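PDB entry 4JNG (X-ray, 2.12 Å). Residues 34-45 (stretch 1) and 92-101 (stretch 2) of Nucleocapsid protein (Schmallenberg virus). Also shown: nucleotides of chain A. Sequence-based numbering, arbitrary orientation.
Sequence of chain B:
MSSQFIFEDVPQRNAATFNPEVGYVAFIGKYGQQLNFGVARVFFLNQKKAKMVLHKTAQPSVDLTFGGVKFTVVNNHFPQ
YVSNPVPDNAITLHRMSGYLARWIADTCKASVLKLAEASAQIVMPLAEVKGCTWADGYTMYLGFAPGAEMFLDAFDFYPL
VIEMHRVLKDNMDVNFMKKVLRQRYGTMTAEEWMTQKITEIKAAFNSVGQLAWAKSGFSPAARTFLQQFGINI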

# COMPACT_ATOMS: atom_id res chain seq x y z
N GLN B 34 -28.33 -28.98 -10.79
CA GLN B 34 -26.93 -29.39 -10.65
C GLN B 34 -26.37 -29.21 -9.25
O GLN B 34 -25.24 -29.64 -8.98
N LEU B 35 -27.12 -28.58 -8.35
CA LEU B 35 -26.58 -28.26 -7.03
C LEU B 35 -26.66 -29.44 -6.07
O LEU B 35 -27.62 -30.20 -6.08
N ASN B 36 -25.63 -29.57 -5.25
CA ASN B 36 -25.65 -30.45 -4.08
C ASN B 36 -24.73 -29.84 -3.04
O ASN B 36 -24.02 -28.89 -3.34
N PHE B 37 -24.71 -30.41 -1.84
CA PHE B 37 -23.93 -29.85 -0.75
C PHE B 37 -22.42 -29.92 -0.96
O PHE B 37 -21.68 -29.14 -0.36
N GLY B 38 -21.95 -30.85 -1.79
CA GLY B 38 -20.53 -30.91 -2.14
C GLY B 38 -20.13 -29.71 -2.99
O GLY B 38 -19.04 -29.15 -2.83
N VAL B 39 -21.01 -29.33 -3.90
CA VAL B 39 -20.76 -28.19 -4.76
C VAL B 39 -20.71 -26.91 -3.92
O VAL B 39 -19.82 -26.08 -4.12
N ALA B 40 -21.64 -26.76 -2.98
CA ALA B 40 -21.64 -25.59 -2.10
C ALA B 40 -20.47 -25.64 -1.13
O ALA B 40 -19.91 -24.61 -0.78
N ARG B 41 -20.09 -26.85 -0.71
CA ARG B 41 -18.94 -27.01 0.18
C ARG B 41 -17.67 -26.44 -0.46
O ARG B 41 -16.86 -25.80 0.20
N VAL B 42 -17.49 -26.75 -1.74
CA VAL B 42 -16.32 -26.30 -2.47
C VAL B 42 -16.39 -24.79 -2.70
O VAL B 42 -15.41 -24.08 -2.49
N PHE B 43 -17.56 -24.29 -3.10
CA PHE B 43 -17.70 -22.85 -3.28
C PHE B 43 -17.21 -22.08 -2.06
O PHE B 43 -16.33 -21.23 -2.19
N PHE B 44 -17.76 -22.39 -0.89
CA PHE B 44 -17.52 -21.55 0.30
C PHE B 44 -16.12 -21.66 0.89
O PHE B 44 -15.69 -20.75 1.58
N LEU B 45 -15.41 -22.75 0.62
CA LEU B 45 -14.00 -22.80 1.04
C LEU B 45 -13.05 -22.14 0.03
O LEU B 45 -11.95 -21.73 0.40
N THR B 92 -22.58 -12.41 -9.80
CA THR B 92 -21.22 -12.13 -9.39
C THR B 92 -20.90 -13.17 -8.34
O THR B 92 -21.77 -13.93 -7.93
N LEU B 93 -19.66 -13.18 -7.90
CA LEU B 93 -19.22 -14.03 -6.82
C LEU B 93 -20.05 -13.76 -5.57
O LEU B 93 -20.47 -14.70 -4.86
N HIS B 94 -20.30 -12.47 -5.32
CA HIS B 94 -21.06 -12.05 -4.17
C HIS B 94 -22.50 -12.53 -4.24
O HIS B 94 -23.03 -13.05 -3.26
N ARG B 95 -23.14 -12.36 -5.39
CA ARG B 95 -24.53 -12.77 -5.55
C ARG B 95 -24.67 -14.29 -5.41
O ARG B 95 -25.56 -14.78 -4.73
N MET B 96 -23.75 -15.00 -6.06
CA MET B 96 -23.72 -16.46 -6.09
C MET B 96 -23.65 -17.03 -4.68
O MET B 96 -24.39 -17.95 -4.33
N SER B 97 -22.79 -16.44 -3.86
CA SER B 97 -22.65 -16.79 -2.45
C SER B 97 -23.96 -16.65 -1.68
O SER B 97 -24.30 -17.52 -0.87
N GLY B 98 -24.68 -15.56 -1.90
CA GLY B 98 -25.98 -15.34 -1.26
C GLY B 98 -27.03 -16.33 -1.76
O GLY B 98 -27.78 -16.91 -0.97
N TYR B 99 -27.08 -16.54 -3.07
CA TYR B 99 -28.03 -17.50 -3.62
C TYR B 99 -27.78 -18.90 -3.05
O TYR B 99 -28.72 -19.53 -2.59
N LEU B 100 -26.53 -19.35 -3.04
CA LEU B 100 -26.17 -20.70 -2.56
C LEU B 100 -26.49 -20.88 -1.08
O LEU B 100 -27.00 -21.93 -0.68
N ALA B 101 -26.19 -19.87 -0.27
CA ALA B 101 -26.57 -19.87 1.15
C ALA B 101 -28.09 -20.01 1.31
O ALA B 101 -28.56 -20.79 2.13

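Helices 37-45 and 93-101 run in roughly opposed directions, their N-to-C axes 140° apart and 10.9 Å from each other at closest approach, and they meet mainly through side chains, with no hydrogen bond between them. The contact buries 396 Å² in total and centres on Phe43 and Leu100, which both point toward the opposing stretch. Phe43, with chi1 t and chi2 at 82°, acts as a knob in a hole formed by Leu93, Met96, Ser97 and Leu100. Leu100, in the m,t rotamer, lays its CD1 over one face of the Phe43 ring, 3.9 Å from the centroid in a CH-pi contact. Met96 is extended, t at all three chi angles; chi1 and chi2 place its SD 3.7 Å from Phe43 CE1, oblique to the ring. Leu93 meets the same CE1 with its CD1 at 3.8 Å, while Ser97 CB lies 3.5 Å from Phe43 CE2. The other methyl of Leu100, CD2, packs 3.6 Å from CD2 of Leu35, which points inward from the loop before the first helix.

Phe44 covers the next largest area on its stretch. Its CA-to-CB bond points sideways, but chi1 m brings the ring end nearer the second helix, where CZ is 4.1 Å from Leu100 CB and 4.2 Å from Ala101 CB. Ser97 OG sits at the ring edge, 3.3 Å from Phe44 CE1, its hydrogen bonding satisfied elsewhere in the structure.

Several polar side chains instead cap the helix starts or bind the RNA. Asn36 OD1 caps the first helix by accepting from Val39 N at 3.0 Å and, weakly, from Gly38 N; Thr92 OG1 caps the second through Arg95 N at 3.0 Å. Outside the interhelical contact, Arg95 NE donates to OP1 of U24 at 2.9 Å, and Leu45 CD2 approaches C4 of U30 to 3.3 Å, consistent with a nucleocapsid protein.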

# COMPACT_ATOMS: atom_id res chain seq x y z
CB GLN B 34 -26.05 -28.63 -11.63
CG GLN B 34 -26.46 -28.76 -13.09
CD GLN B 34 -25.56 -27.99 -14.03
OE1 GLN B 34 -26.03 -27.16 -14.82
NE2 GLN B 34 -24.25 -28.24 -13.96
CB LEU B 35 -27.30 -27.07 -6.43
CG LEU B 35 -27.12 -25.77 -7.19
CD1 LEU B 35 -28.07 -24.74 -6.62
CD2 LEU B 35 -25.67 -25.30 -7.13
CB ASN B 36 -25.22 -31.87 -4.45
CG ASN B 36 -23.84 -31.93 -5.05
OD1 ASN B 36 -22.83 -31.73 -4.37
ND2 ASN B 36 -23.77 -32.20 -6.35
CB PHE B 37 -24.30 -30.52 0.58
CG PHE B 37 -25.72 -30.29 1.03
CD1 PHE B 37 -26.48 -29.24 0.53
CD2 PHE B 37 -26.29 -31.11 1.99
CE1 PHE B 37 -27.78 -29.03 0.96
CE2 PHE B 37 -27.58 -30.90 2.43
CZ PHE B 37 -28.33 -29.86 1.91
CB VAL B 39 -21.82 -28.07 -5.87
CG1 VAL B 39 -21.65 -26.78 -6.66
CG2 VAL B 39 -21.73 -29.27 -6.81
CB ALA B 40 -22.96 -25.46 -1.35
CB ARG B 41 -18.71 -28.49 0.51
CG ARG B 41 -17.35 -28.75 1.12
CD ARG B 41 -17.05 -30.23 1.31
NE ARG B 41 -15.68 -30.35 1.80
CZ ARG B 41 -15.30 -30.17 3.06
NH1 ARG B 41 -16.18 -29.87 4.01
NH2 ARG B 41 -14.02 -30.29 3.37
CB VAL B 42 -16.18 -27.03 -3.81
CG1 VAL B 42 -15.03 -26.45 -4.62
CG2 VAL B 42 -15.94 -28.52 -3.59
CB PHE B 43 -19.13 -22.42 -3.59
CG PHE B 43 -19.28 -20.94 -3.73
CD1 PHE B 43 -18.96 -20.31 -4.91
CD2 PHE B 43 -19.70 -20.17 -2.65
CE1 PHE B 43 -19.06 -18.93 -5.03
CE2 PHE B 43 -19.80 -18.80 -2.76
CZ PHE B 43 -19.49 -18.18 -3.96
CB PHE B 44 -18.58 -21.80 1.38
CG PHE B 44 -19.92 -21.22 1.05
CD1 PHE B 44 -20.10 -19.84 1.05
CD2 PHE B 44 -20.99 -22.04 0.74
CE1 PHE B 44 -21.33 -19.29 0.74
CE2 PHE B 44 -22.23 -21.49 0.42
CZ PHE B 44 -22.39 -20.12 0.41
CB LEU B 45 -13.57 -24.24 1.32
CG LEU B 45 -14.27 -24.84 2.54
CD1 LEU B 45 -14.21 -26.35 2.51
CD2 LEU B 45 -13.67 -24.29 3.83
CB THR B 92 -21.13 -10.73 -8.76
OG1 THR B 92 -22.06 -10.65 -7.67
CG2 THR B 92 -21.48 -9.68 -9.79
CB LEU B 93 -17.74 -13.80 -6.54
CG LEU B 93 -16.87 -15.01 -6.19
CD1 LEU B 93 -17.27 -16.26 -6.97
CD2 LEU B 93 -15.41 -14.67 -6.47
CB HIS B 94 -21.04 -10.52 -4.04
CG HIS B 94 -21.50 -10.04 -2.71
ND1 HIS B 94 -22.77 -9.55 -2.50
CD2 HIS B 94 -20.87 -9.98 -1.52
CE1 HIS B 94 -22.90 -9.20 -1.24
NE2 HIS B 94 -21.76 -9.46 -0.62
CB ARG B 95 -25.08 -12.30 -6.89
CG ARG B 95 -25.31 -10.78 -6.98
CD ARG B 95 -25.99 -10.42 -8.29
NE ARG B 95 -26.16 -8.99 -8.46
CZ ARG B 95 -26.69 -8.39 -9.52
NH1 ARG B 95 -27.12 -9.10 -10.57
NH2 ARG B 95 -26.79 -7.06 -9.54
CB MET B 96 -22.48 -16.87 -6.89
CG MET B 96 -22.33 -18.35 -7.13
SD MET B 96 -20.90 -18.62 -8.18
CE MET B 96 -20.89 -20.41 -8.04
CB SER B 97 -21.58 -15.92 -1.81
OG SER B 97 -21.45 -16.20 -0.43
CB TYR B 99 -27.99 -17.53 -5.15
CG TYR B 99 -28.40 -16.24 -5.84
CD1 TYR B 99 -29.15 -15.25 -5.18
CD2 TYR B 99 -28.06 -16.02 -7.17
CE1 TYR B 99 -29.52 -14.08 -5.83
CE2 TYR B 99 -28.43 -14.85 -7.82
CZ TYR B 99 -29.16 -13.89 -7.15
OH TYR B 99 -29.53 -12.75 -7.82
CB LEU B 100 -24.70 -21.04 -2.83
CG LEU B 100 -24.30 -21.40 -4.26
CD1 LEU B 100 -22.78 -21.48 -4.36
CD2 LEU B 100 -24.91 -22.72 -4.74
CB ALA B 101 -26.08 -18.60 1.84
P U A 30 -9.44 -19.57 7.84
OP1 U A 30 -8.54 -18.63 8.57
OP2 U A 30 -8.88 -20.47 6.79
O5' U A 30 -10.19 -20.45 8.93
C5' U A 30 -11.59 -20.73 8.76
C4' U A 30 -12.07 -21.84 9.67
O4' U A 30 -13.06 -22.62 8.93
C3' U A 30 -11.04 -22.85 10.16
O3' U A 30 -10.49 -22.46 11.42
C2' U A 30 -11.88 -24.11 10.33
O2' U A 30 -12.62 -24.13 11.53
C1' U A 30 -12.82 -24.00 9.13
N1 U A 30 -12.26 -24.57 7.89
C2 U A 30 -12.47 -25.91 7.65
O2 U A 30 -13.09 -26.63 8.41
N3 U A 30 -11.92 -26.38 6.48
C4 U A 30 -11.20 -25.66 5.55
O4 U A 30 -10.77 -26.24 4.55
C5 U A 30 -11.02 -24.28 5.88
C6 U A 30 -11.54 -23.79 7.01
P U A 24 -24.84 -5.86 -6.29
OP1 U A 24 -24.92 -7.35 -6.47
OP2 U A 24 -24.95 -5.29 -4.92
O5' U A 24 -23.47 -5.35 -6.90
C5' U A 24 -23.13 -5.55 -8.28
C4' U A 24 -21.88 -4.78 -8.62
O4' U A 24 -22.18 -3.35 -8.68
C3' U A 24 -20.75 -4.88 -7.61
O3' U A 24 -19.98 -6.06 -7.79
C2' U A 24 -19.96 -3.61 -7.92
O2' U A 24 -19.15 -3.68 -9.08
C1' U A 24 -21.08 -2.62 -8.18
N1 U A 24 -21.51 -1.88 -6.98
C2 U A 24 -20.74 -0.81 -6.57
O2 U A 24 -19.72 -0.48 -7.15
N3 U A 24 -21.19 -0.16 -5.45
C4 U A 24 -22.32 -0.45 -4.72
O4 U A 24 -22.60 0.23 -3.73
C5 U A 24 -23.07 -1.58 -5.20
C6 U A 24 -22.65 -2.24 -6.28